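Local atomic coordinates of exoribonuclease II, mitochondrial (Candida glabrata, PDB entry 6F3H), a protein that probably degrades RNA in the 3' to 5' direction as the exoribonuclease subunit of the mitochondrial degradosome, using magnesium at its active site. Residues Glu28-Ser33 and Thr238-Pro243. The protein carries 1 engineered substitution. Sequence-based numbering, arbitrary orientation.
With nucleotides of chain C.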
loop_
_atom_site.group_PDB
_atom_site.type_symbol
_atom_site.label_atom_id
_atom_site.label_comp_id
_atom_site.label_asym_id
_atom_site.label_seq_id
_atom_site.Cartn_x
_atom_site.Cartn_y
_atom_site.Cartn_z
ATOM N N GLU A 28 3.549 -12.014 16.606
ATOM C CA GLU A 28 4.003 -11.033 17.589
ATOM C C GLU A 28 4.469 -9.744 16.920
ATOM O O GLU A 28 4.586 -8.709 17.595
ATOM C CB GLU A 28 5.120 -11.627 18.459
ATOM N N LEU A 29 4.690 -9.788 15.602
ATOM C CA LEU A 29 4.974 -8.587 14.828
ATOM C C LEU A 29 3.771 -7.673 14.821
ATOM O O LEU A 29 3.884 -6.458 15.024
ATOM C CB LEU A 29 5.321 -8.975 13.397
ATOM C CG LEU A 29 6.599 -9.788 13.268
ATOM C CD1 LEU A 29 6.772 -10.331 11.853
ATOM C CD2 LEU A 29 7.786 -8.920 13.701
ATOM N N LEU A 30 2.607 -8.253 14.567
ATOM C CA LEU A 30 1.378 -7.488 14.582
ATOM C C LEU A 30 1.055 -7.007 15.994
ATOM O O LEU A 30 0.650 -5.856 16.178
ATOM C CB LEU A 30 0.240 -8.334 13.996
ATOM C CG LEU A 30 0.222 -8.720 12.500
ATOM C CD1 LEU A 30 1.311 -9.639 12.101
ATOM C CD2 LEU A 30 -1.054 -9.387 12.135
ATOM N N ARG A 31 1.285 -7.840 17.014
ATOM C CA ARG A 31 0.897 -7.439 18.361
ATOM C C ARG A 31 1.829 -6.406 18.956
ATOM O O ARG A 31 1.443 -5.716 19.903
ATOM C CB ARG A 31 0.852 -8.643 19.293
ATOM C CG ARG A 31 -0.257 -9.597 18.983
ATOM C CD ARG A 31 -0.418 -10.637 20.061
ATOM N NE ARG A 31 -1.118 -11.810 19.545
ATOM C CZ ARG A 31 -2.435 -11.879 19.365
ATOM N NH1 ARG A 31 -3.214 -10.840 19.665
ATOM N NH2 ARG A 31 -2.979 -12.997 18.891
ATOM N N THR A 32 3.017 -6.249 18.409
ATOM C CA THR A 32 4.001 -5.387 19.019
ATOM C C THR A 32 4.412 -4.310 18.032
ATOM O O THR A 32 4.302 -4.470 16.815
ATOM C CB THR A 32 5.223 -6.188 19.468
ATOM N N SER A 33 4.849 -3.198 18.580
ATOM C CA SER A 33 5.486 -2.136 17.833
ATOM C C SER A 33 6.988 -2.154 18.087
ATOM O O SER A 33 7.507 -2.943 18.886
ATOM C CB SER A 33 4.895 -0.789 18.231
ATOM O OG SER A 33 5.762 0.251 17.812
ATOM N N THR A 238 5.502 -1.064 6.656
ATOM C CA THR A 238 5.723 0.071 7.551
ATOM C C THR A 238 5.242 -0.185 8.979
ATOM O O THR A 238 5.765 0.415 9.927
ATOM C CB THR A 238 4.967 1.287 7.016
ATOM O OG1 THR A 238 4.964 1.273 5.583
ATOM C CG2 THR A 238 5.570 2.556 7.541
ATOM N N ALA A 239 4.190 -0.976 9.152
ATOM C CA ALA A 239 3.574 -1.071 10.468
ATOM C C ALA A 239 4.237 -2.159 11.300
ATOM O O ALA A 239 4.605 -1.942 12.461
ATOM C CB ALA A 239 2.082 -1.345 10.304
ATOM N N LEU A 240 4.415 -3.320 10.682
ATOM C CA LEU A 240 5.120 -4.431 11.269
ATOM C C LEU A 240 6.619 -4.268 11.206
ATOM O O LEU A 240 7.317 -4.966 11.946
ATOM C CB LEU A 240 4.765 -5.708 10.527
ATOM C CG LEU A 240 3.298 -6.016 10.243
ATOM C CD1 LEU A 240 3.215 -7.455 9.723
ATOM C CD2 LEU A 240 2.417 -5.785 11.466
ATOM N N LEU A 241 7.116 -3.419 10.305
ATOM C CA LEU A 241 8.554 -3.246 10.044
ATOM C C LEU A 241 9.214 -4.585 9.773
ATOM O O LEU A 241 10.209 -4.957 10.387
ATOM C CB LEU A 241 9.265 -2.506 11.178
ATOM C CG LEU A 241 8.895 -1.057 11.504
ATOM C CD1 LEU A 241 9.495 -0.579 12.815
ATOM C CD2 LEU A 241 9.366 -0.168 10.392
ATOM N N SER A 242 8.634 -5.319 8.835
ATOM C CA SER A 242 9.134 -6.636 8.514
ATOM C C SER A 242 8.859 -6.901 7.050
ATOM O O SER A 242 7.906 -6.345 6.493
ATOM C CB SER A 242 8.454 -7.686 9.383
ATOM O OG SER A 242 8.491 -8.928 8.732
ATOM N N PRO A 243 9.646 -7.758 6.410
ATOM C CA PRO A 243 9.464 -7.983 4.974
ATOM C C PRO A 243 8.199 -8.757 4.671
ATOM O O PRO A 243 7.861 -9.733 5.346
ATOM C CB PRO A 243 10.706 -8.784 4.592
ATOM C CG PRO A 243 11.160 -9.417 5.883
ATOM C CD PRO A 243 10.906 -8.350 6.890
ATOM P P A C 1 5.067 5.960 6.873
ATOM O OP1 A C 1 4.850 4.949 5.814
ATOM O OP2 A C 1 4.740 5.638 8.292
ATOM O "O5'" A C 1 4.189 7.185 6.375
ATOM C "C5'" A C 1 2.780 7.067 6.316
ATOM C "C4'" A C 1 2.160 7.352 7.661
ATOM O "O4'" A C 1 2.489 8.708 8.066
ATOM C "C3'" A C 1 0.646 7.305 7.682
ATOM O "O3'" A C 1 0.130 6.021 7.886
ATOM C "C2'" A C 1 0.278 8.298 8.767
ATOM O "O2'" A C 1 0.484 7.723 10.049
ATOM C "C1'" A C 1 1.338 9.364 8.541
ATOM N N9 A C 1 0.948 10.313 7.484
ATOM C C8 A C 1 0.183 10.088 6.361
ATOM N N7 A C 1 0.053 11.134 5.596
ATOM C C5 A C 1 0.794 12.104 6.253
ATOM C C6 A C 1 1.052 13.444 5.949
ATOM N N6 A C 1 0.561 14.043 4.860
ATOM N N1 A C 1 1.832 14.144 6.806
ATOM C C2 A C 1 2.314 13.535 7.893
ATOM N N3 A C 1 2.144 12.277 8.290
ATOM C C4 A C 1 1.364 11.615 7.412
#
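The carbonyl oxygens of Leu240 and Leu30, two leucines that pack on each other, are each held by a side chain from elsewhere in the fold: Leu240 O accepts a hydrogen bond from Arg84 NH1, and Leu30 O accepts one from Asn636 ND2. Leu240 belongs to the connection of a beta hairpin, between strands 231-237 and 242-248, that packs against the short N-terminal helix 27-31. The hairpin closes with a G1 beta bulge, where Leu241 and Ser242 both face the last residue of the first strand; Leu241 takes the left-handed backbone conformation (phi 52°, psi 52°) found at the first position of such a bulge. Contact with the helix is apolar and centres on Leu240. Leu240 CD2 lies 3.7 Å from Leu30 CA and also borders Leu30 CG, while Leu240 CD1 meets Leu30 CD1 at 3.7 Å, the two side chains crossing at a slant. On the preceding residue of the helix, Leu29 CB lies 4.4 Å from Leu240 CB. Phe677 of strand 677-679 touches both Leu30 and Leu240, joining a third part of the chain to this buried cluster. At the start of the connection, the methyl CG2 of Thr238 faces the phosphate oxygen OP1 of A1 of chain C. With Ser242 OG swung opposite its backbone N (chi1 155°), the side chain, whose CB points to the helix, brings Ser242 OG to 3.8 Å from the methyl Leu29 CD1.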